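Long-range contact in outer membrane associated protein (Francisella tularensis subsp. tularensis, PDB 6U83), which probably serves as a porin of the outer membrane, and whose OmpA-like domain, the part described here, binds D-alanine: residues 37-49 with 60-74. Numbering follows the deposited sequence.
Sequences GNFNLTEDGVACY and LDTKFAYDKATLNAK. With DAL (D-alanine), chain D.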
loop_
_atom_site.group_PDB
_atom_site.type_symbol
_atom_site.label_atom_id
_atom_site.label_comp_id
_atom_site.label_asym_id
_atom_site.label_seq_id
_atom_site.Cartn_x
_atom_site.Cartn_y
_atom_site.Cartn_z
ATOM N N GLY A 37 -2.811 -8.835 -13.510
ATOM C CA GLY A 37 -1.785 -8.132 -14.252
ATOM C C GLY A 37 -1.956 -6.628 -14.157
ATOM O O GLY A 37 -3.069 -6.119 -14.332
ATOM N N ASN A 38 -0.868 -5.909 -13.864
ATOM C CA ASN A 38 -0.886 -4.447 -13.738
ATOM C C ASN A 38 -1.907 -3.986 -12.704
ATOM O O ASN A 38 -2.774 -3.153 -12.982
ATOM C CB ASN A 38 -1.150 -3.781 -15.086
ATOM C CG ASN A 38 0.110 -3.290 -15.737
ATOM O OD1 ASN A 38 1.137 -3.127 -15.075
ATOM N ND2 ASN A 38 0.048 -3.040 -17.037
ATOM N N PHE A 39 -1.798 -4.536 -11.493
ATOM C CA PHE A 39 -2.791 -4.263 -10.463
ATOM C C PHE A 39 -2.735 -2.822 -9.959
ATOM O O PHE A 39 -3.697 -2.355 -9.342
ATOM C CB PHE A 39 -2.600 -5.225 -9.293
ATOM C CG PHE A 39 -1.386 -4.932 -8.477
ATOM C CD1 PHE A 39 -1.451 -4.047 -7.403
ATOM C CD2 PHE A 39 -0.172 -5.525 -8.783
ATOM C CE1 PHE A 39 -0.325 -3.758 -6.651
ATOM C CE2 PHE A 39 0.961 -5.249 -8.032
ATOM C CZ PHE A 39 0.882 -4.362 -6.962
ATOM N N ASN A 40 -1.628 -2.120 -10.181
ATOM C CA ASN A 40 -1.474 -0.751 -9.710
ATOM C C ASN A 40 -2.056 0.268 -10.673
ATOM O O ASN A 40 -2.149 1.451 -10.321
ATOM C CB ASN A 40 0.004 -0.440 -9.477
ATOM C CG ASN A 40 0.871 -0.834 -10.661
ATOM O OD1 ASN A 40 0.370 -1.282 -11.700
ATOM N ND2 ASN A 40 2.182 -0.671 -10.513
ATOM N N LEU A 41 -2.435 -0.156 -11.879
ATOM C CA LEU A 41 -3.094 0.737 -12.817
ATOM C C LEU A 41 -4.602 0.809 -12.585
ATOM O O LEU A 41 -5.338 1.295 -13.450
ATOM C CB LEU A 41 -2.778 0.313 -14.251
ATOM C CG LEU A 41 -1.540 0.974 -14.869
ATOM C CD1 LEU A 41 -0.301 0.880 -13.965
ATOM C CD2 LEU A 41 -1.255 0.386 -16.243
ATOM N N THR A 42 -5.066 0.322 -11.438
ATOM C CA THR A 42 -6.417 0.584 -10.966
ATOM C C THR A 42 -6.471 1.958 -10.317
ATOM O O THR A 42 -5.582 2.325 -9.542
ATOM C CB THR A 42 -6.832 -0.471 -9.943
ATOM O OG1 THR A 42 -5.859 -0.496 -8.885
ATOM C CG2 THR A 42 -6.912 -1.846 -10.589
ATOM N N GLU A 43 -7.521 2.718 -10.621
ATOM C CA GLU A 43 -7.748 3.979 -9.932
ATOM C C GLU A 43 -8.553 3.797 -8.653
ATOM O O GLU A 43 -9.167 4.753 -8.164
ATOM C CB GLU A 43 -8.431 4.988 -10.856
ATOM C CG GLU A 43 -8.082 6.436 -10.497
ATOM C CD GLU A 43 -8.234 7.391 -11.663
ATOM O OE1 GLU A 43 -8.980 8.383 -11.528
ATOM O OE2 GLU A 43 -7.605 7.153 -12.715
ATOM N N ASP A 44 -8.573 2.588 -8.110
ATOM C CA ASP A 44 -9.215 2.283 -6.846
ATOM C C ASP A 44 -8.155 1.792 -5.872
ATOM O O ASP A 44 -7.104 1.284 -6.283
ATOM C CB ASP A 44 -10.311 1.204 -7.015
ATOM C CG ASP A 44 -11.478 1.668 -7.882
ATOM O OD1 ASP A 44 -11.476 2.838 -8.325
ATOM O OD2 ASP A 44 -12.404 0.858 -8.115
ATOM N N GLY A 45 -8.424 1.952 -4.581
ATOM C CA GLY A 45 -7.545 1.363 -3.581
ATOM C C GLY A 45 -7.623 -0.156 -3.619
ATOM O O GLY A 45 -8.705 -0.741 -3.719
ATOM N N VAL A 46 -6.457 -0.811 -3.548
ATOM C CA VAL A 46 -6.425 -2.270 -3.611
ATOM C C VAL A 46 -5.350 -2.831 -2.694
ATOM O O VAL A 46 -4.326 -2.196 -2.427
ATOM C CB VAL A 46 -6.208 -2.795 -5.049
ATOM C CG1 VAL A 46 -4.723 -2.781 -5.411
ATOM C CG2 VAL A 46 -6.807 -4.196 -5.191
ATOM N N ALA A 47 -5.605 -4.043 -2.218
ATOM C CA ALA A 47 -4.625 -4.894 -1.567
ATOM C C ALA A 47 -4.739 -6.276 -2.197
ATOM O O ALA A 47 -5.835 -6.839 -2.260
ATOM C CB ALA A 47 -4.857 -4.958 -0.052
ATOM N N CYS A 48 -3.624 -6.812 -2.686
ATOM C CA CYS A 48 -3.647 -8.112 -3.343
ATOM C C CYS A 48 -2.373 -8.886 -2.985
ATOM O O CYS A 48 -1.437 -8.340 -2.383
ATOM C CB CYS A 48 -3.849 -7.946 -4.857
ATOM S SG CYS A 48 -2.611 -6.948 -5.741
ATOM N N TYR A 49 -2.351 -10.185 -3.326
ATOM C CA TYR A 49 -1.225 -11.055 -2.984
ATOM C C TYR A 49 -0.644 -11.726 -4.223
ATOM O O TYR A 49 -1.352 -11.979 -5.201
ATOM C CB TYR A 49 -1.619 -12.158 -1.952
ATOM C CG TYR A 49 -2.568 -13.225 -2.478
ATOM C CD1 TYR A 49 -2.107 -14.285 -3.245
ATOM C CD2 TYR A 49 -3.926 -13.174 -2.197
ATOM C CE1 TYR A 49 -2.972 -15.247 -3.733
ATOM C CE2 TYR A 49 -4.798 -14.131 -2.679
ATOM C CZ TYR A 49 -4.315 -15.163 -3.442
ATOM O OH TYR A 49 -5.171 -16.123 -3.927
ATOM N N LEU A 60 -0.183 -3.247 -1.122
ATOM C CA LEU A 60 -1.197 -2.249 -0.823
ATOM C C LEU A 60 -0.975 -1.056 -1.735
ATOM O O LEU A 60 0.123 -0.486 -1.759
ATOM C CB LEU A 60 -1.122 -1.820 0.637
ATOM C CG LEU A 60 -2.019 -0.680 1.079
ATOM C CD1 LEU A 60 -3.348 -1.230 1.502
ATOM C CD2 LEU A 60 -1.351 0.086 2.217
ATOM N N ASP A 61 -2.007 -0.686 -2.495
ATOM C CA ASP A 61 -1.969 0.508 -3.337
ATOM C C ASP A 61 -3.228 1.308 -3.018
ATOM O O ASP A 61 -4.296 1.055 -3.581
ATOM C CB ASP A 61 -1.859 0.143 -4.817
ATOM C CG ASP A 61 -1.587 1.352 -5.690
ATOM O OD1 ASP A 61 -1.689 2.476 -5.179
ATOM O OD2 ASP A 61 -1.264 1.190 -6.884
ATOM N N THR A 62 -3.093 2.256 -2.097
ATOM C CA THR A 62 -4.172 3.149 -1.704
ATOM C C THR A 62 -4.069 4.442 -2.503
ATOM O O THR A 62 -2.998 5.057 -2.562
ATOM C CB THR A 62 -4.083 3.446 -0.205
ATOM O OG1 THR A 62 -4.349 2.251 0.545
ATOM C CG2 THR A 62 -5.066 4.514 0.192
ATOM N N LYS A 63 -5.175 4.852 -3.113
ATOM C CA LYS A 63 -5.216 6.020 -3.980
ATOM C C LYS A 63 -5.844 7.198 -3.251
ATOM O O LYS A 63 -6.601 7.031 -2.290
ATOM C CB LYS A 63 -6.008 5.720 -5.254
ATOM C CG LYS A 63 -5.534 4.486 -5.987
ATOM C CD LYS A 63 -4.494 4.818 -7.022
ATOM C CE LYS A 63 -3.624 3.615 -7.244
ATOM N NZ LYS A 63 -2.688 3.824 -8.362
ATOM N N PHE A 64 -5.527 8.401 -3.735
ATOM C CA PHE A 64 -5.987 9.648 -3.142
ATOM C C PHE A 64 -6.505 10.595 -4.214
ATOM O O PHE A 64 -5.961 10.661 -5.324
ATOM C CB PHE A 64 -4.851 10.368 -2.380
ATOM C CG PHE A 64 -4.405 9.676 -1.136
ATOM C CD1 PHE A 64 -3.461 8.660 -1.192
ATOM C CD2 PHE A 64 -4.896 10.067 0.105
ATOM C CE1 PHE A 64 -3.014 8.046 -0.033
ATOM C CE2 PHE A 64 -4.443 9.444 1.276
ATOM C CZ PHE A 64 -3.511 8.429 1.197
ATOM N N ALA A 65 -7.533 11.365 -3.860
ATOM C CA ALA A 65 -7.988 12.427 -4.743
ATOM C C ALA A 65 -6.956 13.562 -4.818
ATOM O O ALA A 65 -6.045 13.689 -3.988
ATOM C CB ALA A 65 -9.332 12.981 -4.269
ATOM N N TYR A 66 -7.129 14.406 -5.827
ATOM C CA TYR A 66 -6.164 15.444 -6.136
ATOM C C TYR A 66 -5.966 16.388 -4.949
ATOM O O TYR A 66 -6.928 16.946 -4.411
ATOM C CB TYR A 66 -6.653 16.198 -7.379
ATOM C CG TYR A 66 -5.818 17.395 -7.747
ATOM C CD1 TYR A 66 -4.639 17.242 -8.458
ATOM C CD2 TYR A 66 -6.196 18.680 -7.366
ATOM C CE1 TYR A 66 -3.872 18.324 -8.801
ATOM C CE2 TYR A 66 -5.426 19.786 -7.698
ATOM C CZ TYR A 66 -4.257 19.598 -8.411
ATOM O OH TYR A 66 -3.475 20.680 -8.755
ATOM N N ASP A 67 -4.711 16.544 -4.519
ATOM C CA ASP A 67 -4.292 17.473 -3.465
ATOM C C ASP A 67 -4.783 17.056 -2.084
ATOM O O ASP A 67 -4.736 17.865 -1.142
ATOM C CB ASP A 67 -4.758 18.903 -3.764
ATOM C CG ASP A 67 -3.828 19.965 -3.204
ATOM O OD1 ASP A 67 -2.670 19.645 -2.855
ATOM O OD2 ASP A 67 -4.271 21.134 -3.113
ATOM N N LYS A 68 -5.260 15.822 -1.932
ATOM C CA LYS A 68 -5.814 15.335 -0.681
ATOM C C LYS A 68 -4.887 14.316 -0.038
ATOM O O LYS A 68 -4.219 13.530 -0.722
ATOM C CB LYS A 68 -7.188 14.697 -0.903
ATOM C CG LYS A 68 -8.248 15.705 -1.306
ATOM C CD LYS A 68 -8.599 16.631 -0.158
ATOM C CE LYS A 68 -9.635 17.655 -0.584
ATOM N NZ LYS A 68 -10.281 18.293 0.585
ATOM N N ALA A 69 -4.865 14.326 1.291
ATOM C CA ALA A 69 -4.183 13.285 2.054
ATOM C C ALA A 69 -5.164 12.500 2.912
ATOM O O ALA A 69 -4.742 11.764 3.817
ATOM C CB ALA A 69 -3.076 13.879 2.930
ATOM N N THR A 70 -6.456 12.669 2.657
ATOM C CA THR A 70 -7.517 11.973 3.364
ATOM C C THR A 70 -7.795 10.618 2.728
ATOM O O THR A 70 -7.763 10.479 1.504
ATOM C CB THR A 70 -8.784 12.821 3.312
ATOM O OG1 THR A 70 -8.475 14.147 3.756
ATOM C CG2 THR A 70 -9.860 12.223 4.180
ATOM N N LEU A 71 -8.096 9.624 3.563
ATOM C CA LEU A 71 -8.423 8.283 3.090
ATOM C C LEU A 71 -9.899 8.199 2.753
ATOM O O LEU A 71 -10.727 8.819 3.426
ATOM C CB LEU A 71 -8.103 7.232 4.149
ATOM C CG LEU A 71 -6.644 7.149 4.591
ATOM C CD1 LEU A 71 -6.545 6.381 5.892
ATOM C CD2 LEU A 71 -5.788 6.500 3.507
ATOM N N ASN A 72 -10.229 7.406 1.731
ATOM C CA ASN A 72 -11.618 7.101 1.422
ATOM C C ASN A 72 -11.949 5.694 1.910
ATOM O O ASN A 72 -11.112 4.992 2.482
ATOM C CB ASN A 72 -11.903 7.267 -0.077
ATOM C CG ASN A 72 -10.974 6.443 -0.959
ATOM O OD1 ASN A 72 -10.545 5.349 -0.593
ATOM N ND2 ASN A 72 -10.668 6.968 -2.138
ATOM N N ALA A 73 -13.197 5.280 1.674
ATOM C CA ALA A 73 -13.668 3.994 2.178
ATOM C C ALA A 73 -12.920 2.834 1.537
ATOM O O ALA A 73 -12.600 1.842 2.210
ATOM C CB ALA A 73 -15.171 3.873 1.931
ATOM N N LYS A 74 -12.632 2.940 0.238
ATOM C CA LYS A 74 -11.871 1.900 -0.444
ATOM C C LYS A 74 -10.475 1.777 0.149
ATOM O O LYS A 74 -10.022 0.677 0.480
ATOM C CB LYS A 74 -11.801 2.204 -1.942
ATOM C CG LYS A 74 -11.627 0.976 -2.844
ATOM C CD LYS A 74 -12.952 0.290 -3.149
ATOM C CE LYS A 74 -12.738 -1.037 -3.886
ATOM N NZ LYS A 74 -12.233 -0.892 -5.287
HETATM N N DAL D . 0.215 16.560 -7.525
HETATM C CA DAL D . -1.138 16.474 -6.996
HETATM C CB DAL D . -1.509 17.769 -6.255
HETATM C C DAL D . -1.341 15.259 -6.092
HETATM O O DAL D . -2.401 15.156 -5.470
HETATM O OXT DAL D . -0.477 14.372 -5.961
#
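Three groups grip the ammonium of Lys63, one of them, Asn40 O, from the loop that precedes the hairpin partner of its strand. NZ gives a hydrogen bond to Asn40 O at 3.1 Å, lying in the carbonyl plane; it also forms a weak salt bridge with Asp61 OD2 and donates a hydrogen bond to Arg158 O, outside the two segments. CG of the lysine lies against Asp44 O, and a bend at the second torsion (chi2 -92°) then turns CD and CE along the loop backbone, bringing CE to 3.3 Å from Thr42 O. Asp61 comes up from the same strand, its CG anti to the backbone N (chi1 -170°), and OD2 packs against CB of Asn40 at 3.3 Å.

Val46 and Asp61 form a hydrogen-bonded pair of the antiparallel hairpin of strands 46-52 and 55-63, with Ala47 and Leu60 the non-hydrogen-bonded pair beside it. Asp61 N donates to Val46 O at 2.8 Å, almost straight (178°), and Val46 N donates back to Asp61 O. Just before the strand, Gly45 CA makes a CA-H...O contact with Asp61 O, while Gly45 O meets CG of Lys74 at 3.5 Å. The tip of Lys74, at the start of helix 73-89, makes a weak salt bridge to Asp44 OD2 at 3.3 Å.

Farther along 60-74, the type II turn from Ala65 to Lys68 presents Asp67 N to D-alanine O at 2.9 Å, in a pocket consistent with the peptidoglycan binding of OmpA-like domains. At the hairpin, the Lys63 ammonium joins the loop carbonyl of Asn40 to the strand carboxylate of Asp61, which would probably stabilise both charges.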